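Local coordinates for protein tyrosinase (Burkholderia thailandensis, PDB 5ZRD) that probably hydroxylates monophenols and oxidises the resulting catechols to quinones at a pair of copper ions, at residues G164-P172 and L467-C475. Sequence-based numbering, arbitrary orientation.
With GOL (glycerol), chain F.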
# COMPACT_ATOMS: atom_id res chain seq x y z
N GLY A 164 3.54 13.35 16.32
CA GLY A 164 2.44 12.80 17.08
C GLY A 164 2.74 11.44 17.68
O GLY A 164 1.97 10.97 18.52
N ASP A 165 3.85 10.79 17.27
CA ASP A 165 4.06 9.39 17.57
C ASP A 165 5.26 9.15 18.47
O ASP A 165 6.28 9.78 18.30
CB ASP A 165 4.21 8.61 16.27
CG ASP A 165 4.13 7.08 16.47
OD1 ASP A 165 3.14 6.57 17.01
OD2 ASP A 165 5.09 6.39 16.10
N GLY A 166 5.11 8.23 19.44
CA GLY A 166 6.23 7.70 20.24
C GLY A 166 6.20 6.18 20.27
O GLY A 166 5.10 5.61 20.26
N ASN A 167 7.33 5.47 20.28
CA ASN A 167 7.19 4.01 20.39
C ASN A 167 8.38 3.42 21.15
O ASN A 167 9.33 4.15 21.50
CB ASN A 167 7.00 3.41 18.99
CG ASN A 167 8.25 3.63 18.19
OD1 ASN A 167 9.32 3.41 18.72
ND2 ASN A 167 8.15 4.15 16.98
N ILE A 168 8.36 2.11 21.38
CA ILE A 168 9.28 1.50 22.32
C ILE A 168 10.66 1.35 21.66
O ILE A 168 11.66 1.09 22.37
CB ILE A 168 8.76 0.18 22.91
CG1 ILE A 168 8.47 -0.87 21.84
CG2 ILE A 168 7.54 0.41 23.80
CD1 ILE A 168 8.08 -2.19 22.40
N TYR A 169 10.75 1.58 20.35
CA TYR A 169 12.06 1.71 19.74
C TYR A 169 12.80 2.94 20.27
O TYR A 169 14.02 2.95 20.27
CB TYR A 169 12.01 1.86 18.22
CG TYR A 169 11.37 0.74 17.46
CD1 TYR A 169 11.26 -0.53 18.01
CD2 TYR A 169 10.91 0.93 16.17
CE1 TYR A 169 10.66 -1.57 17.30
CE2 TYR A 169 10.32 -0.09 15.45
CZ TYR A 169 10.20 -1.36 16.01
OH TYR A 169 9.60 -2.38 15.34
N GLU A 170 12.06 3.98 20.69
CA GLU A 170 12.62 5.34 20.82
C GLU A 170 13.24 5.52 22.19
O GLU A 170 12.72 4.98 23.19
CB GLU A 170 11.54 6.39 20.53
CG GLU A 170 11.04 6.30 19.10
CD GLU A 170 10.19 7.47 18.67
OE1 GLU A 170 10.29 7.88 17.50
OE2 GLU A 170 9.43 7.92 19.52
N LYS A 171 14.34 6.28 22.19
CA LYS A 171 15.09 6.55 23.39
C LYS A 171 15.68 7.95 23.29
O LYS A 171 16.31 8.28 22.27
CB LYS A 171 16.14 5.45 23.57
CG LYS A 171 15.64 4.29 24.42
CD LYS A 171 16.16 2.91 24.10
CE LYS A 171 17.00 2.34 25.21
NZ LYS A 171 16.62 0.95 25.59
N PRO A 172 15.48 8.79 24.34
CA PRO A 172 15.87 10.19 24.23
C PRO A 172 17.39 10.43 24.26
O PRO A 172 18.16 9.59 24.77
CB PRO A 172 15.32 10.84 25.51
CG PRO A 172 15.42 9.74 26.54
CD PRO A 172 15.04 8.52 25.73
N LEU A 467 16.87 -14.99 21.52
CA LEU A 467 17.20 -13.57 21.44
C LEU A 467 16.40 -12.98 20.31
O LEU A 467 16.55 -13.42 19.17
CB LEU A 467 18.68 -13.41 21.13
CG LEU A 467 19.20 -11.99 20.97
CD1 LEU A 467 19.01 -11.20 22.25
CD2 LEU A 467 20.67 -12.02 20.57
N SER A 468 15.52 -12.06 20.64
CA SER A 468 14.66 -11.53 19.62
C SER A 468 14.72 -9.99 19.68
O SER A 468 15.79 -9.43 19.95
CB SER A 468 13.27 -12.09 19.77
OG SER A 468 12.44 -11.63 18.70
N ARG A 469 13.60 -9.33 19.50
CA ARG A 469 13.58 -7.91 19.21
C ARG A 469 12.30 -7.31 19.81
O ARG A 469 11.29 -8.03 19.93
CB ARG A 469 13.59 -7.74 17.69
CG ARG A 469 12.42 -8.48 17.04
CD ARG A 469 12.20 -8.15 15.59
NE ARG A 469 11.78 -6.77 15.54
CZ ARG A 469 11.59 -6.08 14.43
NH1 ARG A 469 11.19 -4.81 14.51
NH2 ARG A 469 11.78 -6.66 13.26
N TRP A 470 12.31 -6.03 20.18
CA TRP A 470 11.06 -5.35 20.42
C TRP A 470 10.38 -5.09 19.07
O TRP A 470 11.09 -4.78 18.13
CB TRP A 470 11.30 -4.02 21.14
CG TRP A 470 11.99 -4.18 22.45
CD1 TRP A 470 13.23 -3.75 22.78
CD2 TRP A 470 11.45 -4.83 23.62
NE1 TRP A 470 13.51 -4.07 24.08
CE2 TRP A 470 12.44 -4.73 24.62
CE3 TRP A 470 10.24 -5.45 23.91
CZ2 TRP A 470 12.25 -5.24 25.91
CZ3 TRP A 470 10.04 -5.94 25.19
CH2 TRP A 470 11.03 -5.82 26.17
N ASN A 471 9.05 -5.15 19.02
CA ASN A 471 8.28 -4.89 17.81
C ASN A 471 7.23 -3.79 18.01
O ASN A 471 6.48 -3.80 18.99
CB ASN A 471 7.44 -6.08 17.37
CG ASN A 471 8.20 -7.00 16.45
OD1 ASN A 471 8.42 -8.15 16.80
ND2 ASN A 471 8.59 -6.48 15.30
N VAL A 472 7.16 -2.92 17.01
CA VAL A 472 6.07 -1.95 16.85
C VAL A 472 5.29 -2.33 15.60
O VAL A 472 5.84 -2.29 14.51
CB VAL A 472 6.62 -0.52 16.69
CG1 VAL A 472 5.50 0.48 16.45
CG2 VAL A 472 7.50 -0.12 17.85
N VAL A 473 4.03 -2.67 15.77
CA VAL A 473 3.26 -3.24 14.67
C VAL A 473 1.96 -2.43 14.46
O VAL A 473 1.30 -2.04 15.44
CB VAL A 473 2.95 -4.72 14.93
CG1 VAL A 473 2.26 -4.96 16.27
CG2 VAL A 473 2.15 -5.33 13.79
N GLN A 474 1.60 -2.27 13.19
CA GLN A 474 0.48 -1.41 12.78
C GLN A 474 -0.89 -2.11 12.83
O GLN A 474 -1.87 -1.41 12.68
CB GLN A 474 0.70 -0.85 11.38
CG GLN A 474 1.68 0.31 11.33
CD GLN A 474 1.75 0.93 9.95
OE1 GLN A 474 0.81 0.84 9.14
NE2 GLN A 474 2.88 1.58 9.66
N CYS A 475 -1.00 -3.42 13.02
CA CYS A 475 -2.34 -4.06 13.16
C CYS A 475 -2.40 -4.81 14.51
O CYS A 475 -1.41 -5.42 14.91
CB CYS A 475 -2.70 -4.95 11.96
SG CYS A 475 -1.38 -5.98 11.24
C1 GOL F . 10.07 -2.07 11.76
O1 GOL F . 9.09 -1.97 12.83
C2 GOL F . 10.65 -3.46 11.52
O2 GOL F . 9.69 -4.41 11.97
C3 GOL F . 11.86 -3.80 12.37
O3 GOL F . 13.16 -3.41 11.97
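A type I beta turn, N167 to E170, presents Y169 to the extended loop 467-475, which runs outward from the dicopper centre of this tyrosinase; at its inner end L467 lines the pocket of the oxygen atom held at that centre. The turn is closed by E170 N to N167 O (2.9 Å); asparagine suits its first position because N167 OD1 accepts a weak bond from Y169 N. Y169 CG, beside its own backbone N at chi1 -60°, carries the ring across to the loop. V472 CG2 sits over the centre of one ring face, 3.5 Å from the centroid, a CH-pi contact suited to a short, beta-branched valine, while W470 O lies at the ring edge, 3.3 Å from CE1. A phenol suits the place because its hydroxyl reaches the loop backbone: V472 N donates to Y169 OH at 3.0 Å, nearly straight at 160°. The same oxygen hydrogen-bonds O1 of a glycerol, probably from the crystallisation liquor, at 2.6 Å. The long arginine R469 can fold back so that NE donates weakly to W470 O while NH2 bonds weakly to Y78 O. I168 CD1, ending a slender branched chain, packs on W470 CB (3.9 Å), and V472 CG2 also meets N167 CB (3.7 Å). F61 stacks edge-to-face with Y169, and L467 packs on helix 274-285, which bears copper ligands H277 and H281. Strand 165-167 pairs antiparallel with a strand of the second subunit, placing the contact between the copper centre and that interface.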